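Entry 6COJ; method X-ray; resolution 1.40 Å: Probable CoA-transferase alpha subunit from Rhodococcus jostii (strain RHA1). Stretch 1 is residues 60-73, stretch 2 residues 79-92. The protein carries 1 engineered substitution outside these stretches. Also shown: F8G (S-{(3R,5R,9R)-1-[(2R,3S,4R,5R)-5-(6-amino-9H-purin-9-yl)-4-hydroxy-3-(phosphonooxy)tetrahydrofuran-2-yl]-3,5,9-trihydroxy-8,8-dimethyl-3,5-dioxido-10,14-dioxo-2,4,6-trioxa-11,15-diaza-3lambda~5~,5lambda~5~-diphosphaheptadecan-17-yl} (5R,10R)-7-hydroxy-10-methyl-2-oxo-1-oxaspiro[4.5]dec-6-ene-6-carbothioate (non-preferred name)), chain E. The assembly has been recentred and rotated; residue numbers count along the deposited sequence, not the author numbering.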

ATOM      1  N   THR A  60     -11.949  28.078 -12.548  1.00 21.08           N
ATOM      2  CA  THR A  60     -11.448  27.632 -13.840  1.00 22.26           C
ATOM      3  C   THR A  60      -9.924  27.589 -13.778  1.00 23.90           C
ATOM      4  O   THR A  60      -9.335  27.673 -12.698  1.00 21.08           O
ATOM      5  CB  THR A  60     -12.003  28.542 -14.945  1.00 25.35           C
ATOM      6  OG1 THR A  60     -11.729  27.965 -16.228  1.00 26.92           O
ATOM      7  CG2 THR A  60     -11.387  29.934 -14.856  1.00 23.86           C
ATOM      8  N   ASP A  61      -9.286  27.441 -14.944  1.00 18.87           N
ATOM      9  CA  ASP A  61      -7.826  27.373 -15.041  1.00 19.56           C
ATOM     10  C   ASP A  61      -7.260  26.282 -14.129  1.00 19.18           C
ATOM     11  O   ASP A  61      -6.257  26.473 -13.438  1.00 20.78           O
ATOM     12  CB  ASP A  61      -7.191  28.741 -14.767  1.00 21.86           C
ATOM     13  CG  ASP A  61      -5.683  28.754 -14.992  1.00 27.67           C
ATOM     14  OD1 ASP A  61      -5.202  28.101 -15.943  1.00 29.03           O
ATOM     15  OD2 ASP A  61      -4.982  29.435 -14.213  1.00 35.94           O
ATOM     16  N   LEU A  62      -7.906  25.122 -14.130  1.00 16.26           N
ATOM     17  CA  LEU A  62      -7.556  24.052 -13.205  1.00 16.42           C
ATOM     18  C   LEU A  62      -6.490  23.145 -13.800  1.00 17.75           C
ATOM     19  O   LEU A  62      -6.418  22.928 -15.011  1.00 17.12           O
ATOM     20  CB  LEU A  62      -8.785  23.209 -12.880  1.00 16.79           C
ATOM     21  CG  LEU A  62      -9.881  23.948 -12.101  1.00 17.18           C
ATOM     22  CD1 LEU A  62     -11.088  23.045 -11.909  1.00 20.82           C
ATOM     23  CD2 LEU A  62      -9.347  24.444 -10.759  1.00 19.00           C
ATOM     24  N   THR A  63      -5.652  22.614 -12.922  1.00 16.24           N
ATOM     25  CA  THR A  63      -4.789  21.497 -13.259  1.00 16.54           C
ATOM     26  C   THR A  63      -5.427  20.282 -12.602  1.00 15.93           C
ATOM     27  O   THR A  63      -5.623  20.274 -11.384  1.00 17.45           O
ATOM     28  CB  THR A  63      -3.378  21.745 -12.724  1.00 15.61           C
ATOM     29  OG1 THR A  63      -2.797  22.856 -13.422  1.00 16.73           O
ATOM     30  CG2 THR A  63      -2.495  20.523 -12.932  1.00 16.58           C
ATOM     31  N   VAL A  64      -5.805  19.290 -13.401  1.00 13.62           N
ATOM     32  CA  VAL A  64      -6.588  18.151 -12.919  1.00 13.74           C
ATOM     33  C   VAL A  64      -5.717  16.903 -12.920  1.00 14.63           C
ATOM     34  O   VAL A  64      -5.034  16.615 -13.911  1.00 15.80           O
ATOM     35  CB  VAL A  64      -7.864  17.940 -13.755  1.00 14.32           C
ATOM     36  CG1 VAL A  64      -8.658  16.761 -13.207  1.00 15.56           C
ATOM     37  CG2 VAL A  64      -8.720  19.183 -13.719  1.00 17.02           C
ATOM     38  N   VAL A  65      -5.753  16.163 -11.812  1.00 13.39           N
ATOM     39  CA  VAL A  65      -5.066  14.877 -11.670  1.00 13.91           C
ATOM     40  C   VAL A  65      -6.152  13.826 -11.493  1.00 13.46           C
ATOM     41  O   VAL A  65      -6.939  13.910 -10.543  1.00 13.93           O
ATOM     42  CB  VAL A  65      -4.115  14.870 -10.461  1.00 13.61           C
ATOM     43  CG1 VAL A  65      -3.446  13.516 -10.326  1.00 13.97           C
ATOM     44  CG2 VAL A  65      -3.071  15.972 -10.592  1.00 16.34           C
ATOM     45  N   THR A  66      -6.212  12.852 -12.400  1.00 13.79           N
ATOM     46  CA  THR A  66      -7.358  11.949 -12.355  1.00 13.79           C
ATOM     47  C   THR A  66      -7.089  10.695 -13.174  1.00 14.32           C
ATOM     48  O   THR A  66      -6.281  10.702 -14.105  1.00 15.26           O
ATOM     49  CB  THR A  66      -8.614  12.656 -12.888  1.00 17.79           C
ATOM     50  OG1 THR A  66      -9.758  11.819 -12.669  1.00 20.19           O
ATOM     51  CG2 THR A  66      -8.477  12.971 -14.384  1.00 19.55           C
ATOM     52  N   TYR A  67      -7.776   9.619 -12.801  1.00 13.11           N
ATOM     53  CA  TYR A  67      -8.029   8.506 -13.709  1.00 13.23           C
ATOM     54  C   TYR A  67      -9.306   8.886 -14.437  1.00 14.52           C
ATOM     55  O   TYR A  67     -10.408   8.704 -13.917  1.00 14.73           O
ATOM     56  CB  TYR A  67      -8.199   7.215 -12.925  1.00 13.67           C
ATOM     57  CG  TYR A  67      -6.916   6.645 -12.362  1.00 12.16           C
ATOM     58  CD1 TYR A  67      -5.898   6.197 -13.208  1.00 13.27           C
ATOM     59  CD2 TYR A  67      -6.724   6.533 -10.985  1.00 12.18           C
ATOM     60  CE1 TYR A  67      -4.727   5.633 -12.686  1.00 12.64           C
ATOM     61  CE2 TYR A  67      -5.565   5.965 -10.460  1.00 11.70           C
ATOM     62  CZ  TYR A  67      -4.573   5.522 -11.317  1.00 12.30           C
ATOM     63  OH  TYR A  67      -3.438   4.948 -10.770  1.00 13.34           O
ATOM     64  N   GLY A  68      -9.154   9.447 -15.636  1.00 13.41           N
ATOM     65  CA  GLY A  68     -10.206  10.279 -16.204  1.00 13.81           C
ATOM     66  C   GLY A  68     -11.417   9.533 -16.739  1.00 14.18           C
ATOM     67  O   GLY A  68     -11.330   8.433 -17.281  1.00 14.14           O
ATOM     68  N   GLY A  69     -12.561  10.203 -16.616  1.00 14.91           N
ATOM     69  CA  GLY A  69     -13.811   9.769 -17.192  1.00 15.60           C
ATOM     70  C   GLY A  69     -14.661  10.975 -17.541  1.00 14.23           C
ATOM     71  O   GLY A  69     -14.150  12.013 -17.972  1.00 15.67           O
ATOM     72  N   PRO A  70     -15.979  10.871 -17.345  1.00 14.11           N
ATOM     73  CA  PRO A  70     -16.863  12.004 -17.672  1.00 16.12           C
ATOM     74  C   PRO A  70     -16.692  13.196 -16.746  1.00 14.97           C
ATOM     75  O   PRO A  70     -17.199  14.282 -17.069  1.00 18.20           O
ATOM     76  CB  PRO A  70     -18.266  11.400 -17.556  1.00 17.50           C
ATOM     77  CG  PRO A  70     -18.098  10.274 -16.539  1.00 16.59           C
ATOM     78  CD  PRO A  70     -16.723   9.707 -16.827  1.00 17.22           C
ATOM     79  N   ASP A  71     -16.029  13.021 -15.600  1.00 16.33           N
ATOM     80  CA  ASP A  71     -15.632  14.161 -14.782  1.00 16.00           C
ATOM     81  C   ASP A  71     -14.751  15.112 -15.580  1.00 18.00           C
ATOM     82  O   ASP A  71     -15.019  16.322 -15.659  1.00 18.12           O
ATOM     83  CB  ASP A  71     -14.898  13.678 -13.519  1.00 15.13           C
ATOM     84  CG  ASP A  71     -13.669  12.803 -13.809  1.00 16.61           C
ATOM     85  OD1 ASP A  71     -13.685  11.985 -14.754  1.00 17.74           O
ATOM     86  OD2 ASP A  71     -12.671  12.949 -13.064  1.00 17.32           O
ATOM     87  N   LEU A  72     -13.702  14.573 -16.195  1.00 16.95           N
ATOM     88  CA  LEU A  72     -12.804  15.391 -16.999  1.00 16.41           C
ATOM     89  C   LEU A  72     -13.507  15.910 -18.245  1.00 18.98           C
ATOM     90  O   LEU A  72     -13.291  17.057 -18.648  1.00 17.94           O
ATOM     91  CB  LEU A  72     -11.560  14.574 -17.360  1.00 17.06           C
ATOM     92  CG  LEU A  72     -10.438  15.318 -18.080  1.00 17.42           C
ATOM     93  CD1 LEU A  72      -9.993  16.536 -17.282  1.00 20.42           C
ATOM     94  CD2 LEU A  72      -9.264  14.378 -18.335  1.00 20.63           C
ATOM     95  N   GLY A  73     -14.364  15.089 -18.860  1.00 15.88           N
ATOM     96  CA  GLY A  73     -15.127  15.558 -20.007  1.00 17.55           C
ATOM     97  C   GLY A  73     -15.985  16.764 -19.682  1.00 20.06           C
ATOM     98  O   GLY A  73     -15.974  17.766 -20.406  1.00 18.37           O
TER
HETATM   99  C4  F8G E 301      -7.333   8.531 -37.834  1.00117.95           C
HETATM  100  C5  F8G E 301      -5.878   8.486 -38.033  1.00116.78           C
HETATM  101  C6  F8G E 301      -5.127   9.763 -37.973  1.00118.50           C
HETATM  102  C8  F8G E 301      -6.713   6.469 -38.175  1.00114.51           C
HETATM  103  N1  F8G E 301      -5.798  10.915 -37.737  1.00119.04           N
HETATM  104  N3  F8G E 301      -7.960   9.708 -37.602  1.00121.48           N
HETATM  105  C1' F8G E 301      -9.186   6.897 -37.782  1.00114.06           C
HETATM  106  C2  F8G E 301      -7.252  10.991 -37.535  1.00120.09           C
HETATM  107  C2' F8G E 301      -9.674   5.804 -38.710  1.00122.67           C
HETATM  108  C3' F8G E 301     -10.775   5.185 -37.879  1.00126.06           C
HETATM  109  C4' F8G E 301     -10.211   5.235 -36.483  1.00107.28           C
HETATM  110  C5' F8G E 301      -9.431   3.969 -36.199  1.00 92.19           C
HETATM  111  CAA F8G E 301      -2.760  -3.016 -16.149  1.00 15.57           C
HETATM  112  CAB F8G E 301      -3.405  -2.965 -17.511  1.00 14.67           C
HETATM  113  CAC F8G E 301      -4.349  -2.062 -17.848  1.00 18.36           C
HETATM  114  CAD F8G E 301      -5.099  -1.278 -16.781  1.00 23.89           C
HETATM  115  CAE F8G E 301      -4.687  -1.720 -15.379  1.00 18.29           C
HETATM  116  CAF F8G E 301      -3.182  -1.853 -15.276  1.00 16.21           C
HETATM  117  CAG F8G E 301      -4.627  -1.775 -19.266  1.00 19.53           C
HETATM  118  CAI F8G E 301      -5.182  -0.771 -14.298  1.00 19.33           C
HETATM  119  CAK F8G E 301      -6.637  -1.304 -16.908  1.00 22.63           C
HETATM  120  CAL F8G E 301      -7.130   0.116 -17.237  1.00 23.78           C
HETATM  121  CAM F8G E 301      -5.841   0.898 -17.289  1.00 28.26           C
HETATM  122  CAQ F8G E 301      -4.560  -1.779 -21.989  1.00 15.79           C
HETATM  123  CAR F8G E 301      -5.919  -2.373 -22.315  1.00 16.88           C
HETATM  124  CAT F8G E 301      -6.413  -2.078 -24.661  1.00 18.44           C
HETATM  125  CAU F8G E 301      -7.332  -1.392 -25.654  1.00 21.43           C
HETATM  126  CAV F8G E 301      -6.794  -1.372 -27.080  1.00 22.85           C
HETATM  127  CAX F8G E 301      -8.635  -1.519 -28.619  1.00 23.42           C
HETATM  128  CAY F8G E 301      -9.551  -0.843 -29.606  1.00 22.56           C
HETATM  129  CAZ F8G E 301      -9.174  -1.162 -31.058  1.00 23.08           C
HETATM  130  CBA F8G E 301     -10.009  -0.293 -31.986  1.00 24.17           C
HETATM  131  CBM F8G E 301      -7.704  -0.837 -31.279  1.00 23.16           C
HETATM  132  CBN F8G E 301      -9.447  -2.620 -31.409  1.00 25.23           C
HETATM  133  N6  F8G E 301      -3.784   9.778 -38.150  1.00116.58           N
HETATM  134  N7  F8G E 301      -5.564   7.191 -38.238  1.00115.13           N
HETATM  135  N9  F8G E 301      -7.764   7.278 -37.946  1.00115.01           N
HETATM  136  NAS F8G E 301      -6.566  -1.679 -23.403  1.00 16.00           N
HETATM  137  NAW F8G E 301      -7.750  -0.754 -27.989  1.00 20.77           N
HETATM  138  O2' F8G E 301     -10.177   6.326 -39.943  1.00127.87           O
HETATM  139  O3' F8G E 301     -11.901   6.043 -37.855  1.00149.83           O
HETATM  140  O4' F8G E 301      -9.329   6.355 -36.468  1.00107.48           O
HETATM  141  O5' F8G E 301     -10.338   2.870 -36.182  1.00 79.92           O
HETATM  142  OAH F8G E 301      -3.022  -3.805 -18.299  1.00 15.22           O
HETATM  143  OAJ F8G E 301      -5.439  -0.900 -19.544  1.00 18.02           O
HETATM  144  OAN F8G E 301      -5.688   2.063 -17.584  1.00 31.19           O
HETATM  145  OAO F8G E 301      -4.713   0.082 -16.934  1.00 25.07           O
HETATM  146  OBB F8G E 301      -9.777   1.051 -31.594  1.00 24.37           O
HETATM  147  OBD F8G E 301      -9.869   2.516 -33.727  1.00 43.85           O
HETATM  148  OBJ F8G E 301      -5.605  -2.939 -24.985  1.00 17.86           O
HETATM  149  OBK F8G E 301      -8.707  -2.718 -28.392  1.00 25.67           O
HETATM  150  OBL F8G E 301     -10.910  -1.240 -29.365  1.00 26.53           O
HETATM  151  OBO F8G E 301     -10.331   3.499 -31.510  1.00 28.07           O
HETATM  152  OBP F8G E 301     -12.052   1.921 -32.409  1.00 27.13           O
HETATM  153  OBQ F8G E 301     -11.173   0.721 -35.055  1.00 66.89           O
HETATM  154  OBR F8G E 301      -8.731   1.069 -35.480  1.00 85.92           O
HETATM  155  OCI F8G E 301     -14.268   6.692 -38.486  1.00173.85           O
HETATM  156  OCJ F8G E 301     -12.696   5.830 -40.204  1.00168.52           O
HETATM  157  OCK F8G E 301     -13.612   4.296 -38.463  1.00203.96           O
HETATM  158  PBC F8G E 301     -10.580   2.246 -32.308  1.00 25.67           P
HETATM  159  PBE F8G E 301     -10.043   1.718 -35.109  1.00 68.91           P
HETATM  160  PCH F8G E 301     -13.164   5.704 -38.776  1.00173.84           P
HETATM  161  SAP F8G E 301      -3.896  -2.564 -20.555  1.00 15.75           S
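Stretch 2 (79-92) GKVTKAYYGFVSLD

Stretch 2 runs beside stretch 1 as a parallel neighbour. Strand 62-65 pairs with a strand at about 83-86; the two axes approach to 4.6 Å, with 6° between their N-to-C directions. Before the strand, Gly-79 has positive phi (63/29) and Lys-80 lies near -92/-3. Residues 83-86 are extended. The chain turns at Thr-82 and again at Gly-87, then extends through Phe-88 and Val-89.

The register is Leu-62 with Val-81, Thr-63 with Lys-83, Val-64 with Ala-84 and Val-65 with Tyr-85. The shift by one after Leu-62 is a beta bulge, and Thr-82 (-98/-40) is the extra residue. Past the corners, Gly-68 pairs with Val-89, CA to CA 4.1 Å.

Backbone hydrogen bonds form the ladder. Leu-62 N donates to Lys-80 O at 2.8 Å. Leu-62 O accepts from Thr-82 N at 2.8 Å and from Lys-83 N at 3.4 Å, so one carbonyl faces two successive amides at the bulge, the second bond being weak. Val-64 N bonds Lys-83 O at 2.9 Å, Tyr-85 N bonds Val-64 O at 2.7 Å, and Thr-66 N bonds Tyr-85 O at 3.0 Å. The pairing resumes with Gly-68 N to Phe-88 O and Ser-90 N to Gly-68 O, each 2.9 Å. CA-H...O contacts accompany the ladder, such as Thr-63 CA to Lys-83 O at 3.2 Å.

One polar side-chain pair crosses. Thr-82 OG1 donates to Asp-61 OD1 in a very short bond of 2.4 Å. Water 1 bridges the first residues of the two stretches: it donates to Gly-79 O at 2.7 Å and hydrogen-bonds Thr-60 OG1 at 3.1 Å.

Apolar contacts occur on both faces. On the face of Val-64 and Val-81, their CG2 atoms meet at 4.1 Å. Leu-72, from the helix, lies over this face: its CD1 is 4.0 Å from Val-81 CG2 and its CD2 is 3.7 Å from Val-89 CG2. On the face of Thr-63 and Val-65, Thr-63 CG2 meets the edge of the Tyr-85 ring, 3.5 Å from Tyr-85 CE1. Val-65 CG2 is 3.9 Å from Tyr-85 CB. Near the helix start, Pro-70 CD touches Leu-91 CD2 at 3.8 Å.

At the corner, the rings of Tyr-67 and Phe-88 are near parallel (25°) but slid apart, with centroids 5.6 Å apart. Tyr-67 CD1 approaches Phe-88 CE2 to 3.4 Å. Gly-68 fits closely here; a CB would lie 2.9 Å from Val-89 CG2, a clash. Phe-88 also borders the ligand, with Phe-88 CD2 3.2 Å from F8G OAN.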

ATOM      1  N   GLY A  79     -14.439  24.514 -20.434  1.00 20.18           N
ATOM      2  CA  GLY A  79     -13.160  25.182 -20.573  1.00 19.02           C
ATOM      3  C   GLY A  79     -12.428  25.394 -19.267  1.00 21.00           C
ATOM      4  O   GLY A  79     -11.674  26.369 -19.137  1.00 22.06           O
ATOM      5  N   LYS A  80     -12.638  24.518 -18.289  1.00 21.77           N
ATOM      6  CA  LYS A  80     -12.093  24.735 -16.956  1.00 24.30           C
ATOM      7  C   LYS A  80     -10.724  24.108 -16.746  1.00 24.59           C
ATOM      8  O   LYS A  80     -10.144  24.300 -15.673  1.00 20.18           O
ATOM      9  CB  LYS A  80     -13.076  24.248 -15.886  1.00 25.94           C
ATOM     10  CG  LYS A  80     -14.273  25.190 -15.722  1.00 28.59           C
ATOM     11  CD  LYS A  80     -15.289  24.613 -14.771  1.00 35.74           C
ATOM     12  CE  LYS A  80     -16.484  25.522 -14.627  1.00 29.53           C
ATOM     13  NZ  LYS A  80     -16.162  26.791 -13.919  1.00 24.33           N
ATOM     14  N   VAL A  81     -10.185  23.395 -17.733  1.00 19.75           N
ATOM     15  CA  VAL A  81      -8.951  22.626 -17.580  1.00 17.51           C
ATOM     16  C   VAL A  81      -7.848  23.291 -18.386  1.00 21.37           C
ATOM     17  O   VAL A  81      -7.996  23.524 -19.595  1.00 24.29           O
ATOM     18  CB  VAL A  81      -9.141  21.168 -18.016  1.00 17.04           C
ATOM     19  CG1 VAL A  81      -7.849  20.377 -17.807  1.00 18.98           C
ATOM     20  CG2 VAL A  81     -10.294  20.542 -17.252  1.00 19.85           C
ATOM     21  N   THR A  82      -6.746  23.615 -17.718  1.00 16.72           N
ATOM     22  CA  THR A  82      -5.544  24.111 -18.374  1.00 18.51           C
ATOM     23  C   THR A  82      -4.523  23.007 -18.591  1.00 16.85           C
ATOM     24  O   THR A  82      -3.881  22.951 -19.645  1.00 18.70           O
ATOM     25  CB  THR A  82      -4.913  25.216 -17.519  1.00 20.92           C
ATOM     26  OG1 THR A  82      -5.822  26.313 -17.421  1.00 25.52           O
ATOM     27  CG2 THR A  82      -3.604  25.718 -18.134  1.00 25.38           C
ATOM     28  N   LYS A  83      -4.366  22.129 -17.608  1.00 17.17           N
ATOM     29  CA  LYS A  83      -3.359  21.088 -17.637  1.00 16.73           C
ATOM     30  C   LYS A  83      -3.967  19.856 -16.989  1.00 14.95           C
ATOM     31  O   LYS A  83      -4.748  19.968 -16.040  1.00 15.92           O
ATOM     32  CB  LYS A  83      -2.115  21.553 -16.867  1.00 20.10           C
ATOM     33  CG  LYS A  83      -0.891  20.666 -17.016  1.00 23.43           C
ATOM     34  CD  LYS A  83       0.321  21.335 -16.389  1.00 22.86           C
ATOM     35  CE  LYS A  83       1.586  20.501 -16.580  1.00 28.59           C
ATOM     36  NZ  LYS A  83       2.774  21.064 -15.865  1.00 34.58           N
ATOM     37  N   ALA A  84      -3.639  18.686 -17.524  1.00 16.69           N
ATOM     38  CA  ALA A  84      -4.221  17.451 -17.015  1.00 15.53           C
ATOM     39  C   ALA A  84      -3.147  16.389 -16.864  1.00 16.09           C
ATOM     40  O   ALA A  84      -2.378  16.143 -17.797  1.00 17.32           O
ATOM     41  CB  ALA A  84      -5.353  16.951 -17.928  1.00 16.06           C
ATOM     42  N   TYR A  85      -3.112  15.767 -15.683  1.00 14.40           N
ATOM     43  CA  TYR A  85      -2.273  14.618 -15.373  1.00 14.77           C
ATOM     44  C   TYR A  85      -3.201  13.417 -15.249  1.00 15.06           C
ATOM     45  O   TYR A  85      -4.084  13.416 -14.389  1.00 16.70           O
ATOM     46  CB  TYR A  85      -1.586  14.836 -14.024  1.00 14.25           C
ATOM     47  CG  TYR A  85      -0.538  15.929 -13.982  1.00 15.57           C
ATOM     48  CD1 TYR A  85      -0.896  17.272 -13.954  1.00 15.17           C
ATOM     49  CD2 TYR A  85       0.815  15.613 -13.955  1.00 15.49           C
ATOM     50  CE1 TYR A  85       0.067  18.271 -13.914  1.00 18.37           C
ATOM     51  CE2 TYR A  85       1.784  16.605 -13.908  1.00 16.21           C
ATOM     52  CZ  TYR A  85       1.399  17.934 -13.889  1.00 18.07           C
ATOM     53  OH  TYR A  85       2.338  18.937 -13.843  1.00 21.14           O
ATOM     54  N   TYR A  86      -3.003  12.391 -16.082  1.00 12.94           N
ATOM     55  CA  TYR A  86      -3.951  11.275 -16.078  1.00 14.47           C
ATOM     56  C   TYR A  86      -3.273  10.022 -16.606  1.00 13.82           C
ATOM     57  O   TYR A  86      -2.326  10.099 -17.397  1.00 14.13           O
ATOM     58  CB  TYR A  86      -5.200  11.589 -16.935  1.00 14.71           C
ATOM     59  CG  TYR A  86      -4.847  11.973 -18.362  1.00 13.84           C
ATOM     60  CD1 TYR A  86      -4.584  13.293 -18.702  1.00 13.81           C
ATOM     61  CD2 TYR A  86      -4.721  11.003 -19.352  1.00 14.77           C
ATOM     62  CE1 TYR A  86      -4.231  13.646 -19.996  1.00 15.19           C
ATOM     63  CE2 TYR A  86      -4.351  11.344 -20.643  1.00 14.55           C
ATOM     64  CZ  TYR A  86      -4.098  12.657 -20.952  1.00 14.69           C
ATOM     65  OH  TYR A  86      -3.739  13.006 -22.230  1.00 15.92           O
ATOM     66  N   GLY A  87      -3.797   8.870 -16.183  1.00 13.82           N
ATOM     67  CA  GLY A  87      -3.316   7.589 -16.662  1.00 15.36           C
ATOM     68  C   GLY A  87      -4.101   7.112 -17.862  1.00 15.68           C
ATOM     69  O   GLY A  87      -3.623   6.286 -18.645  1.00 17.03           O
ATOM     70  N   PHE A  88      -5.317   7.628 -18.006  1.00 14.79           N
ATOM     71  CA  PHE A  88      -6.181   7.335 -19.142  1.00 14.05           C
ATOM     72  C   PHE A  88      -7.378   8.262 -19.034  1.00 13.85           C
ATOM     73  O   PHE A  88      -7.575   8.931 -18.016  1.00 14.49           O
ATOM     74  CB  PHE A  88      -6.661   5.876 -19.117  1.00 14.76           C
ATOM     75  CG  PHE A  88      -7.497   5.533 -17.912  1.00 14.06           C
ATOM     76  CD1 PHE A  88      -8.867   5.780 -17.908  1.00 15.16           C
ATOM     77  CD2 PHE A  88      -6.918   4.949 -16.787  1.00 14.22           C
ATOM     78  CE1 PHE A  88      -9.644   5.479 -16.796  1.00 14.99           C
ATOM     79  CE2 PHE A  88      -7.696   4.630 -15.680  1.00 16.54           C
ATOM     80  CZ  PHE A  88      -9.052   4.895 -15.686  1.00 14.49           C
ATOM     81  N   VAL A  89      -8.182   8.289 -20.091  1.00 14.98           N
ATOM     82  CA  VAL A  89      -9.533   8.841 -20.026  1.00 15.48           C
ATOM     83  C   VAL A  89     -10.456   7.837 -20.699  1.00 15.19           C
ATOM     84  O   VAL A  89     -10.247   7.485 -21.866  1.00 15.67           O
ATOM     85  CB  VAL A  89      -9.653  10.220 -20.702  1.00 14.62           C
ATOM     86  CG1 VAL A  89     -11.095  10.731 -20.580  1.00 16.06           C
ATOM     87  CG2 VAL A  89      -8.667  11.211 -20.072  1.00 15.51           C
ATOM     88  N   SER A  90     -11.453   7.347 -19.959  1.00 15.45           N
ATOM     89  CA  SER A  90     -12.344   6.334 -20.509  1.00 14.86           C
ATOM     90  C   SER A  90     -13.726   6.473 -19.900  1.00 15.91           C
ATOM     91  O   SER A  90     -13.863   6.787 -18.711  1.00 16.39           O
ATOM     92  CB  SER A  90     -11.831   4.920 -20.213  1.00 16.46           C
ATOM     93  OG  SER A  90     -12.695   3.947 -20.785  1.00 18.39           O
ATOM     94  N   LEU A  91     -14.745   6.238 -20.731  1.00 15.46           N
ATOM     95  CA  LEU A  91     -16.119   6.112 -20.264  1.00 15.79           C
ATOM     96  C   LEU A  91     -16.475   4.684 -19.855  1.00 17.33           C
ATOM     97  O   LEU A  91     -17.593   4.454 -19.391  1.00 17.26           O
ATOM     98  CB  LEU A  91     -17.092   6.623 -21.332  1.00 18.04           C
ATOM     99  CG  LEU A  91     -16.957   8.102 -21.724  1.00 20.15           C
ATOM    100  CD1 LEU A  91     -17.987   8.479 -22.782  1.00 24.47           C
ATOM    101  CD2 LEU A  91     -17.095   9.006 -20.507  1.00 23.05           C
ATOM    102  N   ASP A  92     -15.562   3.726 -20.046  1.00 16.02           N
ATOM    103  CA  ASP A  92     -15.723   2.324 -19.646  1.00 16.11           C
ATOM    104  C   ASP A  92     -16.711   1.541 -20.509  1.00 23.99           C
ATOM    105  O   ASP A  92     -16.526   0.341 -20.731  1.00 36.30           O
ATOM    106  CB  ASP A  92     -16.014   2.179 -18.148  1.00 17.90           C
ATOM    107  CG  ASP A  92     -14.763   2.323 -17.307  1.00 17.06           C
ATOM    108  OD1 ASP A  92     -13.728   1.727 -17.682  1.00 17.53           O
ATOM    109  OD2 ASP A  92     -14.793   3.041 -16.287  1.00 18.10           O
TER
HETATM  110  O   HOH W   1      -9.348  27.159 -17.968  1.00 30.63           O